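Local coordinates for protein pyridoxine 4-oxidase (PDB 4HA6) that uses FAD to oxidise an alcohol group of pyridoxine, as a pyridoxine 4-oxidase of the GMC oxidoreductase family, at residues A463-K468 against E498-Q503; C2-V7 against A18-D23. All coordinates share one frame; numbering follows the deposited sequence.

Contacts 1 and 2 lie about 14 Å apart, centre to centre, on the same side of the chain's centre. Along the sequence contact 2 is complete before contact 1 opens. Contact 2 packs helix 11-20 on strand 4-7, the middle strand of the five-stranded parallel sheet; contact 1 packs helix 490-506 on the loop leading into strand 473-475, an outermost strand of that sheet. The two helices meet: Glu-498 OE1 is salt-bridged to Arg-19 NH1 at 2.8 Å, and Ala-501 rests on Arg-19 and Leu-20. Both contacts belong to the Rossmann-type sheet region, consistent with an FAD-binding domain built from both ends of the chain, as in GMC oxidoreductases.

Contact 1: residues A463-K468 against E498-Q503; sequences ANLRLK and ETFARQ
Gln-503 reaches from helix 490-506 to the backbone of Asn-464, and in the conformer given here its amide makes the one hydrogen bond of the contact. Gln-503 NE2 donates to Asn-464 O at 2.7 Å, nearly straight (167° at the hydrogen) and in the carbonyl plane on a lone pair; the acceptor also lies in the plane of the Gln-503 amide. The Gln-503 chain runs extended beyond CG, which carries the amide across to the loop. In this conformer OE1 also accepts a hydrogen bond from Arg-111, so both ends of the amide are tied. Asn-464 adds its CB, 3.7 Å from Gln-503 NE2, and the two side-chain amides are turned almost perpendicular. Beside this polar link Leu-465 points toward the helix, and its CD1 branch touches Phe-500 CB at 3.9 Å. Phe-500 has CG anti to its backbone N (chi1 178°), bringing the ring edge to Asn-464 O, with CD2 4.0 Å away. Phe-500 also meets the ring of Phe-474 and touches Leu-16 of helix 11-20, while Leu-465 makes a backbone hydrogen bond with Val-475, so the helix is packed between the loop beside strand 473-475 and helix 11-20.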
loop_
_atom_site.group_PDB
_atom_site.type_symbol
_atom_site.label_atom_id
_atom_site.label_comp_id
_atom_site.label_asym_id
_atom_site.label_seq_id
_atom_site.Cartn_x
_atom_site.Cartn_y
_atom_site.Cartn_z
ATOM N N ALA A 463 -2.779 -2.395 20.671
ATOM C CA ALA A 463 -3.501 -3.324 19.809
ATOM C C ALA A 463 -4.861 -2.775 19.414
ATOM O O ALA A 463 -5.477 -3.254 18.461
ATOM C CB ALA A 463 -3.653 -4.670 20.500
ATOM N N ASN A 464 -5.332 -1.787 20.164
ATOM C CA ASN A 464 -6.592 -1.116 19.871
ATOM C C ASN A 464 -6.398 0.096 18.964
ATOM O O ASN A 464 -7.373 0.803 18.637
ATOM C CB ASN A 464 -7.273 -0.677 21.177
ATOM C CG ASN A 464 -7.727 -1.857 22.020
ATOM O OD1 ASN A 464 -8.379 -2.770 21.522
ATOM N ND2 ASN A 464 -7.365 -1.852 23.296
ATOM N N LEU A 465 -5.138 0.335 18.581
ATOM C CA LEU A 465 -4.737 1.437 17.673
ATOM C C LEU A 465 -4.729 2.820 18.331
ATOM O O LEU A 465 -4.731 3.861 17.637
ATOM C CB LEU A 465 -5.569 1.452 16.373
ATOM C CG LEU A 465 -5.687 0.124 15.614
ATOM C CD1 LEU A 465 -6.490 0.285 14.323
ATOM C CD2 LEU A 465 -4.325 -0.481 15.327
ATOM N N ARG A 466 -4.701 2.832 19.666
ATOM C CA ARG A 466 -4.666 4.066 20.428
ATOM C C ARG A 466 -3.207 4.494 20.624
ATOM O O ARG A 466 -2.379 3.696 21.068
ATOM C CB ARG A 466 -5.344 3.850 21.786
ATOM C CG ARG A 466 -5.463 5.101 22.655
ATOM C CD ARG A 466 -5.789 4.730 24.118
ATOM N NE ARG A 466 -4.847 3.728 24.614
ATOM C CZ ARG A 466 -3.704 3.989 25.249
ATOM N NH1 ARG A 466 -3.333 5.242 25.510
ATOM N NH2 ARG A 466 -2.926 2.979 25.633
ATOM N N LEU A 467 -2.880 5.738 20.272
ATOM C CA LEU A 467 -1.545 6.257 20.584
ATOM C C LEU A 467 -1.297 6.065 22.077
ATOM O O LEU A 467 -2.105 6.514 22.896
ATOM C CB LEU A 467 -1.441 7.745 20.253
ATOM C CG LEU A 467 0.011 8.215 20.378
ATOM C CD1 LEU A 467 0.607 8.307 19.007
ATOM C CD2 LEU A 467 0.120 9.534 21.120
ATOM N N LYS A 468 -0.205 5.389 22.434
ATOM C CA LYS A 468 -0.006 4.954 23.820
ATOM C C LYS A 468 0.041 6.109 24.835
ATOM O O LYS A 468 -0.295 5.926 25.999
ATOM C CB LYS A 468 1.235 4.055 23.941
ATOM C CG LYS A 468 1.113 2.724 23.186
ATOM C CD LYS A 468 2.057 1.634 23.723
ATOM C CE LYS A 468 1.631 0.259 23.184
ATOM N NZ LYS A 468 2.438 -0.888 23.717
ATOM N N GLU A 498 -11.615 -1.473 8.990
ATOM C CA GLU A 498 -12.835 -2.176 9.378
ATOM C C GLU A 498 -12.748 -2.711 10.811
ATOM O O GLU A 498 -13.723 -2.600 11.562
ATOM C CB GLU A 498 -13.185 -3.302 8.400
ATOM C CG GLU A 498 -14.420 -4.142 8.788
ATOM C CD GLU A 498 -15.724 -3.338 8.883
ATOM O OE1 GLU A 498 -16.659 -3.808 9.568
ATOM O OE2 GLU A 498 -15.836 -2.251 8.274
ATOM N N THR A 499 -11.604 -3.268 11.221
ATOM C CA THR A 499 -11.568 -3.769 12.600
ATOM C C THR A 499 -11.655 -2.617 13.606
ATOM O O THR A 499 -12.260 -2.760 14.672
ATOM C CB THR A 499 -10.439 -4.833 12.943
ATOM O OG1 THR A 499 -9.431 -4.262 13.777
ATOM C CG2 THR A 499 -9.830 -5.494 11.722
ATOM N N PHE A 500 -11.107 -1.457 13.259
ATOM C CA PHE A 500 -11.273 -0.317 14.150
ATOM C C PHE A 500 -12.722 0.176 14.179
ATOM O O PHE A 500 -13.203 0.631 15.216
ATOM C CB PHE A 500 -10.344 0.829 13.788
ATOM C CG PHE A 500 -10.536 2.033 14.652
ATOM C CD1 PHE A 500 -11.401 3.052 14.272
ATOM C CD2 PHE A 500 -9.874 2.132 15.866
ATOM C CE1 PHE A 500 -11.584 4.164 15.078
ATOM C CE2 PHE A 500 -10.046 3.236 16.672
ATOM C CZ PHE A 500 -10.906 4.255 16.279
ATOM N N ALA A 501 -13.419 0.107 13.046
ATOM C CA ALA A 501 -14.819 0.540 13.020
ATOM C C ALA A 501 -15.639 -0.373 13.919
ATOM O O ALA A 501 -16.490 0.082 14.682
ATOM C CB ALA A 501 -15.370 0.521 11.613
ATOM N N ARG A 502 -15.360 -1.666 13.831
ATOM C CA ARG A 502 -16.056 -2.651 14.649
ATOM C C ARG A 502 -15.782 -2.418 16.132
ATOM O O ARG A 502 -16.682 -2.547 16.963
ATOM C CB ARG A 502 -15.659 -4.065 14.223
ATOM C CG ARG A 502 -16.058 -4.386 12.781
ATOM C CD ARG A 502 -15.633 -5.787 12.335
ATOM N NE ARG A 502 -16.455 -6.208 11.206
ATOM C CZ ARG A 502 -16.920 -7.440 11.035
ATOM N NH1 ARG A 502 -16.623 -8.399 11.904
ATOM N NH2 ARG A 502 -17.669 -7.717 9.984
ATOM N N GLN A 503 -14.555 -2.033 16.462
ATOM C CA GLN A 503 -14.154 -1.785 17.845
ATOM C C GLN A 503 -14.817 -0.521 18.406
ATOM O O GLN A 503 -15.207 -0.473 19.574
ATOM C CB GLN A 503 -12.625 -1.702 17.909
ATOM C CG GLN A 503 -12.037 -0.771 18.952
ATOM C CD GLN A 503 -10.546 -0.549 18.724
ATOM O OE1 GLN A 503 -9.845 -1.433 18.236
ATOM N NE2 GLN A 503 -10.067 0.636 19.053
#

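Contact 2: residues C2-V7 against A18-D23; sequences CDIVIV and ARLSED
Strand 4-7 runs past the end of helix 11-20, and the nearest CA atoms, those of Ile-4 and Leu-20, are 8.4 Å apart. A type I turn spans Leu-20 to Asp-23, closed by the hydrogen bond from Asp-23 N to Leu-20 O. Alternation along the strand sends Ile-4 and Ile-6 toward the helix and Val-5 away from it. Leu-20 answers both isoleucines, chiefly through its CD1 branch. That methyl lies 4.0 Å from Ile-4 CD1 and 4.1 Å from Ile-6 CD1, so one leucine branch bridges two strand residues. Ile-4 offers CG2 to the same methyl, and its CD1 also lies against Leu-20 CB. The Ile-4 and Leu-20 side chains cross at about a right angle. In Leu-20, CG stands anti to the carbonyl carbon (chi1 -61°), and of its two methyls CD1 goes to the strand while CD2 faces helix 490-506. Tyr-504 of that helix touches Ile-4 and Leu-20. Away from Ile-4 and Ile-6, Arg-19 NH2 is salt-bridged to Glu-22 OE1 at 3.0 Å. The strand and helix belong to a Rossmann-type beta-alpha-beta unit, and Val-7, at the strand's end, touches FAD. Between these two segments the contact is purely aliphatic and buried: no directional bond sets the fit, which rests on the shapes of Ile-4, Ile-6 and Leu-20.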
loop_
_atom_site.group_PDB
_atom_site.type_symbol
_atom_site.label_atom_id
_atom_site.label_comp_id
_atom_site.label_asym_id
_atom_site.label_seq_id
_atom_site.Cartn_x
_atom_site.Cartn_y
_atom_site.Cartn_z
ATOM N N CYS A 2 -18.835 16.870 16.057
ATOM C CA CYS A 2 -18.373 16.982 17.444
ATOM C C CYS A 2 -17.809 15.687 18.050
ATOM O O CYS A 2 -16.878 15.719 18.851
ATOM C CB CYS A 2 -19.520 17.487 18.332
ATOM S SG CYS A 2 -20.610 18.742 17.571
ATOM N N ASP A 3 -18.386 14.551 17.697
ATOM C CA ASP A 3 -18.008 13.309 18.355
ATOM C C ASP A 3 -16.658 12.780 17.870
ATOM O O ASP A 3 -15.763 12.527 18.679
ATOM C CB ASP A 3 -19.097 12.246 18.181
ATOM C CG ASP A 3 -20.186 12.344 19.234
ATOM O OD1 ASP A 3 -21.374 12.386 18.844
ATOM O OD2 ASP A 3 -19.856 12.362 20.444
ATOM N N ILE A 4 -16.511 12.594 16.559
ATOM C CA ILE A 4 -15.272 12.032 16.009
ATOM C C ILE A 4 -14.793 12.813 14.804
ATOM O O ILE A 4 -15.569 13.086 13.892
ATOM C CB ILE A 4 -15.457 10.601 15.480
ATOM C CG1 ILE A 4 -16.450 9.818 16.324
ATOM C CG2 ILE A 4 -14.106 9.872 15.378
ATOM C CD1 ILE A 4 -17.249 8.847 15.497
ATOM N N VAL A 5 -13.504 13.124 14.775
ATOM C CA VAL A 5 -12.905 13.730 13.593
ATOM C C VAL A 5 -11.928 12.753 12.942
ATOM O O VAL A 5 -11.039 12.220 13.610
ATOM C CB VAL A 5 -12.184 15.044 13.932
ATOM C CG1 VAL A 5 -11.268 15.444 12.793
ATOM C CG2 VAL A 5 -13.200 16.142 14.202
ATOM N N ILE A 6 -12.103 12.517 11.642
ATOM C CA ILE A 6 -11.189 11.672 10.870
ATOM C C ILE A 6 -10.281 12.545 10.007
ATOM O O ILE A 6 -10.763 13.356 9.190
ATOM C CB ILE A 6 -11.962 10.661 9.971
ATOM C CG1 ILE A 6 -12.936 9.825 10.812
ATOM C CG2 ILE A 6 -11.017 9.760 9.202
ATOM C CD1 ILE A 6 -13.975 9.083 9.975
ATOM N N VAL A 7 -8.971 12.382 10.185
ATOM C CA VAL A 7 -8.002 13.190 9.453
ATOM C C VAL A 7 -7.460 12.397 8.267
ATOM O O VAL A 7 -6.713 11.429 8.443
ATOM C CB VAL A 7 -6.831 13.632 10.352
ATOM C CG1 VAL A 7 -5.814 14.451 9.548
ATOM C CG2 VAL A 7 -7.346 14.425 11.556
ATOM N N ALA A 18 -17.742 6.468 6.355
ATOM C CA ALA A 18 -18.960 5.690 6.148
ATOM C C ALA A 18 -19.338 4.889 7.399
ATOM O O ALA A 18 -20.459 5.018 7.905
ATOM C CB ALA A 18 -18.803 4.770 4.963
ATOM N N ARG A 19 -18.410 4.069 7.895
ATOM C CA ARG A 19 -18.749 3.096 8.937
ATOM C C ARG A 19 -19.084 3.726 10.298
ATOM O O ARG A 19 -20.064 3.332 10.938
ATOM C CB ARG A 19 -17.674 2.007 9.050
ATOM C CG ARG A 19 -17.649 1.063 7.814
ATOM C CD ARG A 19 -18.218 -0.322 8.098
ATOM N NE ARG A 19 -19.272 -0.269 9.091
ATOM C CZ ARG A 19 -19.260 -0.948 10.232
ATOM N NH1 ARG A 19 -18.255 -1.763 10.530
ATOM N NH2 ARG A 19 -20.272 -0.811 11.075
ATOM N N LEU A 20 -18.300 4.715 10.724
ATOM C CA LEU A 20 -18.564 5.393 11.989
ATOM C C LEU A 20 -19.919 6.105 11.956
ATOM O O LEU A 20 -20.675 6.041 12.917
ATOM C CB LEU A 20 -17.423 6.368 12.345
ATOM C CG LEU A 20 -16.060 5.692 12.515
ATOM C CD1 LEU A 20 -15.000 6.626 13.095
ATOM C CD2 LEU A 20 -16.199 4.460 13.376
ATOM N N SER A 21 -20.249 6.737 10.835
ATOM C CA SER A 21 -21.492 7.503 10.738
ATOM C C SER A 21 -22.745 6.633 10.603
ATOM O O SER A 21 -23.866 7.154 10.589
ATOM C CB SER A 21 -21.419 8.498 9.585
ATOM O OG SER A 21 -21.295 7.814 8.356
ATOM N N GLU A 22 -22.564 5.316 10.501
ATOM C CA GLU A 22 -23.695 4.385 10.561
ATOM C C GLU A 22 -24.428 4.477 11.911
ATOM O O GLU A 22 -25.613 4.160 12.009
ATOM C CB GLU A 22 -23.224 2.958 10.261
ATOM C CG GLU A 22 -22.867 2.771 8.795
ATOM C CD GLU A 22 -22.364 1.377 8.480
ATOM O OE1 GLU A 22 -22.402 0.507 9.371
ATOM O OE2 GLU A 22 -21.925 1.156 7.334
ATOM N N ASP A 23 -23.712 4.923 12.937
ATOM C CA ASP A 23 -24.311 5.265 14.230
ATOM C C ASP A 23 -24.941 6.655 14.152
ATOM O O ASP A 23 -24.240 7.667 14.082
ATOM C CB ASP A 23 -23.242 5.228 15.332
ATOM C CG ASP A 23 -23.806 5.524 16.728
ATOM O OD1 ASP A 23 -25.043 5.663 16.878
ATOM O OD2 ASP A 23 -22.996 5.602 17.678
#